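PDB 2GH9: maltose/maltodextrin-binding protein from Thermus thermophilus, which binds maltotriose and probably serves as the periplasmic solute receptor of a maltodextrin uptake system. Local coordinates for residues 151-156 and 201-206. Sequence-based numbering, arbitrary orientation.
With GLC (alpha-D-glucopyranose), chain B; GLC (alpha-D-glucopyranose), chain C.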
# COMPACT_ATOMS: atom_id res chain seq x y z
N TYR A 151 0.63 10.19 -11.56
CA TYR A 151 0.71 9.41 -10.31
C TYR A 151 1.23 10.30 -9.18
O TYR A 151 1.71 11.41 -9.41
CB TYR A 151 1.59 8.14 -10.49
CG TYR A 151 3.09 8.34 -10.34
CD1 TYR A 151 3.80 9.09 -11.26
CD2 TYR A 151 3.80 7.73 -9.29
CE1 TYR A 151 5.16 9.28 -11.14
CE2 TYR A 151 5.17 7.92 -9.16
CZ TYR A 151 5.84 8.70 -10.10
OH TYR A 151 7.18 8.91 -10.04
N ASN A 152 1.12 9.79 -7.95
CA ASN A 152 1.62 10.48 -6.77
C ASN A 152 3.16 10.51 -6.74
O ASN A 152 3.80 9.79 -5.99
CB ASN A 152 1.04 9.83 -5.50
CG ASN A 152 1.22 10.67 -4.27
OD1 ASN A 152 1.75 11.79 -4.31
ND2 ASN A 152 0.77 10.13 -3.13
N ILE A 153 3.72 11.41 -7.55
CA ILE A 153 5.15 11.44 -7.84
C ILE A 153 6.07 11.68 -6.64
O ILE A 153 7.21 11.22 -6.62
CB ILE A 153 5.42 12.48 -9.00
CG1 ILE A 153 6.87 12.45 -9.48
CG2 ILE A 153 5.00 13.89 -8.60
CD1 ILE A 153 7.03 13.06 -10.87
N GLY A 154 5.59 12.43 -5.65
CA GLY A 154 6.38 12.70 -4.48
C GLY A 154 6.42 11.59 -3.46
O GLY A 154 7.23 11.64 -2.57
N ASP A 155 5.55 10.59 -3.59
CA ASP A 155 5.41 9.53 -2.58
C ASP A 155 6.47 8.39 -2.68
O ASP A 155 6.62 7.76 -3.71
CB ASP A 155 3.98 8.98 -2.69
CG ASP A 155 3.57 8.13 -1.49
OD1 ASP A 155 4.24 7.13 -1.24
OD2 ASP A 155 2.54 8.45 -0.83
N PRO A 156 7.19 8.12 -1.59
CA PRO A 156 8.27 7.09 -1.62
C PRO A 156 7.81 5.63 -1.88
O PRO A 156 8.42 4.89 -2.68
CB PRO A 156 8.94 7.23 -0.24
CG PRO A 156 7.97 7.93 0.61
CD PRO A 156 7.06 8.74 -0.25
N ASP A 201 13.13 12.98 -14.54
CA ASP A 201 12.91 12.94 -15.98
C ASP A 201 11.45 12.81 -16.32
O ASP A 201 11.04 13.27 -17.37
CB ASP A 201 13.69 11.79 -16.64
CG ASP A 201 15.20 11.98 -16.61
OD1 ASP A 201 15.69 13.09 -16.28
OD2 ASP A 201 15.92 11.01 -16.93
N LEU A 202 10.67 12.15 -15.46
CA LEU A 202 9.23 12.02 -15.65
C LEU A 202 8.57 13.40 -15.73
O LEU A 202 7.52 13.57 -16.33
CB LEU A 202 8.58 11.16 -14.52
CG LEU A 202 8.80 9.63 -14.57
CD1 LEU A 202 8.19 8.90 -13.37
CD2 LEU A 202 8.22 9.04 -15.85
N ARG A 203 9.19 14.39 -15.10
CA ARG A 203 8.69 15.76 -15.19
C ARG A 203 9.47 16.57 -16.22
O ARG A 203 8.87 17.10 -17.13
CB ARG A 203 8.78 16.45 -13.83
CG ARG A 203 8.25 17.89 -13.80
CD ARG A 203 8.14 18.36 -12.37
NE ARG A 203 7.00 17.73 -11.70
CZ ARG A 203 6.80 17.69 -10.38
NH1 ARG A 203 7.67 18.24 -9.55
NH2 ARG A 203 5.72 17.09 -9.90
N PHE A 204 10.78 16.64 -16.09
CA PHE A 204 11.57 17.64 -16.85
C PHE A 204 12.06 17.20 -18.23
O PHE A 204 12.49 18.04 -19.04
CB PHE A 204 12.76 18.07 -16.01
CG PHE A 204 12.38 18.64 -14.67
CD1 PHE A 204 11.49 19.71 -14.58
CD2 PHE A 204 12.89 18.09 -13.50
CE1 PHE A 204 11.13 20.23 -13.33
CE2 PHE A 204 12.53 18.60 -12.26
CZ PHE A 204 11.66 19.68 -12.18
N LYS A 205 12.04 15.90 -18.50
CA LYS A 205 12.48 15.40 -19.80
C LYS A 205 11.30 14.88 -20.58
O LYS A 205 11.07 15.28 -21.71
CB LYS A 205 13.51 14.27 -19.66
CG LYS A 205 13.98 13.75 -21.02
CD LYS A 205 14.78 12.48 -20.93
CE LYS A 205 16.09 12.67 -20.20
NZ LYS A 205 16.98 11.48 -20.45
N TYR A 206 10.57 13.95 -19.97
CA TYR A 206 9.47 13.29 -20.64
C TYR A 206 8.18 14.10 -20.55
O TYR A 206 7.26 13.85 -21.31
CB TYR A 206 9.25 11.86 -20.11
CG TYR A 206 10.52 11.00 -20.05
CD1 TYR A 206 11.22 10.68 -21.21
CD2 TYR A 206 10.99 10.51 -18.84
CE1 TYR A 206 12.37 9.88 -21.17
CE2 TYR A 206 12.14 9.73 -18.78
CZ TYR A 206 12.82 9.41 -19.94
OH TYR A 206 13.96 8.67 -19.84
C1 GLC B . 2.78 3.20 2.66
C2 GLC B . 3.05 2.72 4.07
C3 GLC B . 2.97 3.88 5.05
C4 GLC B . 3.91 4.98 4.59
C5 GLC B . 3.63 5.42 3.14
C6 GLC B . 4.64 6.44 2.60
O2 GLC B . 2.10 1.70 4.44
O3 GLC B . 3.34 3.43 6.36
O4 GLC B . 3.76 6.08 5.48
O5 GLC B . 3.68 4.27 2.29
O6 GLC B . 4.07 7.12 1.48
C1 GLC C . -1.84 3.16 0.04
C2 GLC C . -1.30 1.87 0.64
C3 GLC C . -0.37 2.21 1.82
C4 GLC C . 0.71 3.22 1.46
C5 GLC C . 0.08 4.44 0.78
C6 GLC C . 1.17 5.39 0.26
O2 GLC C . -2.39 1.07 1.12
O3 GLC C . 0.22 1.03 2.33
O4 GLC C . 1.42 3.63 2.64
O5 GLC C . -0.76 4.03 -0.32
O6 GLC C . 0.71 6.75 0.19
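Behind the maltotriose pocket of this periplasmic binding protein, the loop between strand 149-150 and helix 156-166 packs through Tyr151 and Ile153 against Leu202 and Arg203 at the end of helix 189-204. It illustrates how one short loop can serve sugar and hydrophobic interior at once. On the interior side, CD1 of Leu202 sits 3.5 Å from OH and 3.8 Å from CE1 of Tyr151, approaching the ring obliquely, with the two side chains crossing at about a right angle. The phenol is tied down by a hydrogen bond from its OH to Asn159, whose amide also bonds the carbonyls of Ile153 and Asp155. Ile153, its CG1 anti to the backbone N (chi1 -173°), extends CD1 toward the helix, 4.4 Å from CB of Leu202 and over one face of the Arg203 guanidinium. That group is engaged by backbone carbonyls, NH1 on Ile356, NE on Val209 and NH2 weakly on Pro210, which is consistent with an apolar carbon lying against its face.

At its sugar end the loop makes a type I turn from Asn152 to Asp155, closed by a bond from Asp155 N to Asn152 O (3.1 Å). Asp155 takes the N-cap position of helix 156-166 and divides its carboxylate between two glucoses: OD1 accepts from O6 of the chain B residue and OD2 from O6 of the chain C residue, each at 2.7 Å. OD1 also takes a weak bond from Phe158 N. With an alanine here, both hydroxymethyl groups would probably lose this acceptor and be freer to turn, and the weak cap on Phe158 N would go. On the same side of the Arg203 guanidinium as CD1, the other Ile153 branch comes closer, CG2 lying 3.5 Å from NH2 of Arg203.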